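Local atomic coordinates of AT-less polyketide synthase (Streptomyces platensis subsp. rosaceus, PDB entry 4TKT), a protein that probably catalyses decarboxylative carbon–carbon bond formation as a ketosynthase domain of the AT-less polyketide synthase that builds isomigrastatin. Residues A10-A15 with A262-D267; C197-L200 with E204-V207. One frame throughout, in Å; residues are numbered along the deposited sequence.

Contact 1 (A10-A15 with A262-D267)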
loop_
_atom_site.group_PDB
_atom_site.type_symbol
_atom_site.label_atom_id
_atom_site.label_comp_id
_atom_site.label_asym_id
_atom_site.label_seq_id
_atom_site.Cartn_x
_atom_site.Cartn_y
_atom_site.Cartn_z
ATOM N N ALA A 10 3.383 -6.703 13.680
ATOM C CA ALA A 10 4.293 -5.716 13.117
ATOM C C ALA A 10 4.064 -5.517 11.628
ATOM O O ALA A 10 3.706 -6.448 10.912
ATOM C CB ALA A 10 5.731 -6.123 13.372
ATOM N N ILE A 11 4.267 -4.287 11.172
ATOM C CA ILE A 11 4.252 -3.985 9.748
ATOM C C ILE A 11 5.688 -3.871 9.253
ATOM O O ILE A 11 6.404 -2.938 9.614
ATOM C CB ILE A 11 3.487 -2.689 9.457
ATOM C CG1 ILE A 11 2.039 -2.821 9.928
ATOM C CG2 ILE A 11 3.547 -2.354 7.976
ATOM C CD1 ILE A 11 1.259 -1.530 9.886
ATOM N N VAL A 12 6.111 -4.825 8.429
ATOM C CA VAL A 12 7.514 -4.922 8.045
ATOM C C VAL A 12 7.789 -4.453 6.618
ATOM O O VAL A 12 8.931 -4.474 6.163
ATOM C CB VAL A 12 8.027 -6.365 8.192
ATOM C CG1 VAL A 12 7.834 -6.845 9.615
ATOM C CG2 VAL A 12 7.314 -7.282 7.216
ATOM N N GLY A 13 6.744 -4.027 5.918
ATOM C CA GLY A 13 6.890 -3.542 4.558
ATOM C C GLY A 13 5.590 -2.969 4.038
ATOM O O GLY A 13 4.508 -3.394 4.445
HETATM N N MSE A 14 5.683 -1.999 3.136
HETATM C CA MSE A 14 4.482 -1.377 2.600
HETATM C C MSE A 14 4.678 -0.837 1.193
HETATM O O MSE A 14 5.746 -0.331 0.851
HETATM C CB MSE A 14 4.015 -0.251 3.520
HETATM C CG MSE A 14 2.610 0.236 3.222
HETATM SE SE MSE A 14 1.925 1.478 4.563
HETATM C CE MSE A 14 0.021 1.252 4.194
ATOM N N ALA A 15 3.635 -0.952 0.381
ATOM C CA ALA A 15 3.624 -0.349 -0.942
ATOM C C ALA A 15 2.288 0.335 -1.177
ATOM O O ALA A 15 1.258 -0.104 -0.663
ATOM C CB ALA A 15 3.886 -1.387 -2.007
ATOM N N ALA A 262 7.375 -10.122 17.701
ATOM C CA ALA A 262 8.521 -10.856 18.227
ATOM C C ALA A 262 9.371 -11.445 17.104
ATOM O O ALA A 262 10.601 -11.421 17.166
ATOM C CB ALA A 262 8.058 -11.954 19.169
ATOM N N ASP A 263 8.704 -11.966 16.079
ATOM C CA ASP A 263 9.386 -12.591 14.952
ATOM C C ASP A 263 10.095 -11.556 14.086
ATOM O O ASP A 263 11.188 -11.804 13.581
ATOM C CB ASP A 263 8.391 -13.391 14.110
ATOM C CG ASP A 263 7.604 -14.388 14.936
ATOM O OD1 ASP A 263 7.764 -14.388 16.173
ATOM O OD2 ASP A 263 6.814 -15.160 14.353
ATOM N N ALA A 264 9.470 -10.396 13.913
ATOM C CA ALA A 264 10.077 -9.321 13.136
ATOM C C ALA A 264 11.315 -8.781 13.842
ATOM O O ALA A 264 12.354 -8.569 13.217
ATOM C CB ALA A 264 9.077 -8.206 12.894
ATOM N N VAL A 265 11.197 -8.559 15.147
ATOM C CA VAL A 265 12.314 -8.072 15.946
ATOM C C VAL A 265 13.480 -9.058 15.911
ATOM O O VAL A 265 14.632 -8.661 15.741
ATOM C CB VAL A 265 11.891 -7.814 17.407
ATOM C CG1 VAL A 265 13.105 -7.610 18.293
ATOM C CG2 VAL A 265 10.968 -6.608 17.483
ATOM N N ALA A 266 13.168 -10.344 16.046
ATOM C CA ALA A 266 14.192 -11.387 16.059
ATOM C C ALA A 266 14.896 -11.531 14.711
ATOM O O ALA A 266 16.043 -11.974 14.647
ATOM C CB ALA A 266 13.581 -12.718 16.470
ATOM N N ASP A 267 14.205 -11.155 13.640
ATOM C CA ASP A 267 14.730 -11.320 12.288
ATOM C C ASP A 267 15.339 -10.033 11.745
ATOM O O ASP A 267 15.762 -9.977 10.591
ATOM C CB ASP A 267 13.627 -11.813 11.347
ATOM C CG ASP A 267 13.300 -13.278 11.556
ATOM O OD1 ASP A 267 13.640 -13.808 12.634
ATOM O OD2 ASP A 267 12.707 -13.897 10.647
#
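The methyl carbon of A264, on the short helix 261-266, sits against two side chains of strand 9-17, A10 and V12. V12 supplies the longer of the two. Its CB remains 5.2 Å from A264 CB, and the chain forks there. CG1 lies beside the backbone N and anti to the carbonyl carbon (chi1 -57°), a torsion that carries it to within 3.8 Å of A264 CB. The other branch, CG2, turns away from the helix and ends 6.0 Å from A264 CB. A10 has just one carbon to offer, its CB, which meets A264 CB tip to tip at 4.0 Å. Because A10 CB and V12 CG1 are themselves 4.4 Å apart, the three methyls form a nearly equilateral triangle. Alanine suits both A10 and A264, since each ends at CB and the two methyls can meet with no longer chain between strand and helix. The strand belongs to the large mixed sheet of the thiolase-type ketosynthase fold. Its neighbour, strand 252-260, leads straight into helix 261-266, so the helix that follows one strand packs by A264 on A10 and V12 of the next. V12 and the following G13 both make backbone bonds with L257, and V12 has a psi of 0°, features consistent with a beta bulge. Residue I11 points to the other face of the sheet, where it touches L375 of helix 366-380. Farther along the 262-267 segment, the carboxylate of D267 forms salt bridges with R259 and R123.

Contact 2 (C197-L200 with E204-V207)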
loop_
_atom_site.group_PDB
_atom_site.type_symbol
_atom_site.label_atom_id
_atom_site.label_comp_id
_atom_site.label_asym_id
_atom_site.label_seq_id
_atom_site.Cartn_x
_atom_site.Cartn_y
_atom_site.Cartn_z
ATOM N N CYS A 197 -4.544 -10.428 10.561
ATOM C CA CYS A 197 -4.031 -10.377 11.924
ATOM C C CYS A 197 -4.533 -11.558 12.741
ATOM O O CYS A 197 -3.807 -12.097 13.580
ATOM C CB CYS A 197 -4.419 -9.060 12.600
ATOM S SG CYS A 197 -3.522 -7.612 11.971
ATOM N N ALA A 198 -5.773 -11.963 12.488
ATOM C CA ALA A 198 -6.361 -13.107 13.175
ATOM C C ALA A 198 -5.645 -14.394 12.793
ATOM O O ALA A 198 -5.388 -15.247 13.641
ATOM C CB ALA A 198 -7.846 -13.212 12.860
ATOM N N ALA A 199 -5.322 -14.527 11.510
ATOM C CA ALA A 199 -4.634 -15.708 11.003
ATOM C C ALA A 199 -3.228 -15.821 11.589
ATOM O O ALA A 199 -2.780 -16.911 11.947
ATOM C CB ALA A 199 -4.577 -15.677 9.484
ATOM N N LEU A 200 -2.537 -14.690 11.684
ATOM C CA LEU A 200 -1.198 -14.653 12.263
ATOM C C LEU A 200 -1.233 -14.992 13.748
ATOM O O LEU A 200 -0.408 -15.764 14.233
ATOM C CB LEU A 200 -0.559 -13.279 12.055
ATOM C CG LEU A 200 -0.218 -12.901 10.614
ATOM C CD1 LEU A 200 0.240 -11.457 10.540
ATOM C CD2 LEU A 200 0.850 -13.832 10.062
ATOM N N GLU A 204 -1.986 -19.610 11.613
ATOM C CA GLU A 204 -2.347 -20.173 10.315
ATOM C C GLU A 204 -1.260 -19.913 9.274
ATOM O O GLU A 204 -1.118 -20.664 8.313
ATOM C CB GLU A 204 -3.681 -19.602 9.830
ATOM C CG GLU A 204 -4.837 -19.814 10.791
ATOM C CD GLU A 204 -6.171 -19.406 10.196
ATOM O OE1 GLU A 204 -6.372 -19.622 8.982
ATOM O OE2 GLU A 204 -7.018 -18.867 10.941
ATOM N N CYS A 205 -0.502 -18.840 9.469
ATOM C CA CYS A 205 0.646 -18.549 8.617
ATOM C C CYS A 205 1.665 -17.700 9.370
ATOM O O CYS A 205 1.342 -17.087 10.388
ATOM C CB CYS A 205 0.207 -17.853 7.325
ATOM S SG CYS A 205 -0.874 -16.422 7.548
ATOM N N GLY A 206 2.899 -17.683 8.874
ATOM C CA GLY A 206 3.978 -16.967 9.531
ATOM C C GLY A 206 3.976 -15.488 9.201
ATOM O O GLY A 206 4.156 -14.645 10.077
ATOM N N VAL A 207 3.790 -15.173 7.925
ATOM C CA VAL A 207 3.646 -13.789 7.502
ATOM C C VAL A 207 2.372 -13.654 6.690
ATOM O O VAL A 207 1.826 -14.645 6.203
ATOM C CB VAL A 207 4.847 -13.302 6.664
ATOM C CG1 VAL A 207 6.149 -13.588 7.387
ATOM C CG2 VAL A 207 4.840 -13.952 5.291
#
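L200 pushes its CD2 methyl under the bend of 204-207, overlapping the backbone of C205 and G206. CD2 lies 3.3 Å from C205 O and 3.4 Å from G206 O, and it also touches C205 SG at 4.0 Å. The side chain leaves the helix heading away from the bend, but CG lies anti to the carbonyl carbon (chi1 -68°) and the fork at CG swings one branch back. A branched, apolar leucine therefore reaches the bend with CD2 while also packing on L258 of the central sheet. A199 next to it is small enough for E204 to lie alongside: E204 CB is 4.0 Å from A199 CB, and the extended chain beyond it carries CD to 4.1 Å from the same methyl. The backbones are joined as well: E204 N donates to A199 O (2.8 Å, N-H...O angle 151°), the donor tilted 21° from the carbonyl plane. An alanine in place of E204 lacks CG and the carboxylate, and would probably strip part of the cover from A199 and leave R202 without its weak, distant partner. The bond links residues five positions apart, from the last turn of helix 188-202 to the chain just beyond it, which is consistent with the six-to-one bond of a Schellman motif closing the helix before the chain turns into strand 208-214 of the thiolase-type fold.

Overall arrangement
Both contacts lie in the N-terminal half of the ketosynthase fold, their centres 13 Å apart and their nearest atoms about 5 Å apart without touching. Along the chain, contact 2 falls between the two segments of contact 1: strand 9-17 comes first, then helix 188-202 and its exit into strand 208-214, and last helix 261-266. The sheet links them: strand 252-260 runs between 208-214 and 9-17, so it separates the strand that follows contact 2 from the strand of contact 1. Contact 1 joins segments nearly 250 positions apart, whereas contact 2 is local, at the exit of one helix; both lie beside strands of one mixed sheet.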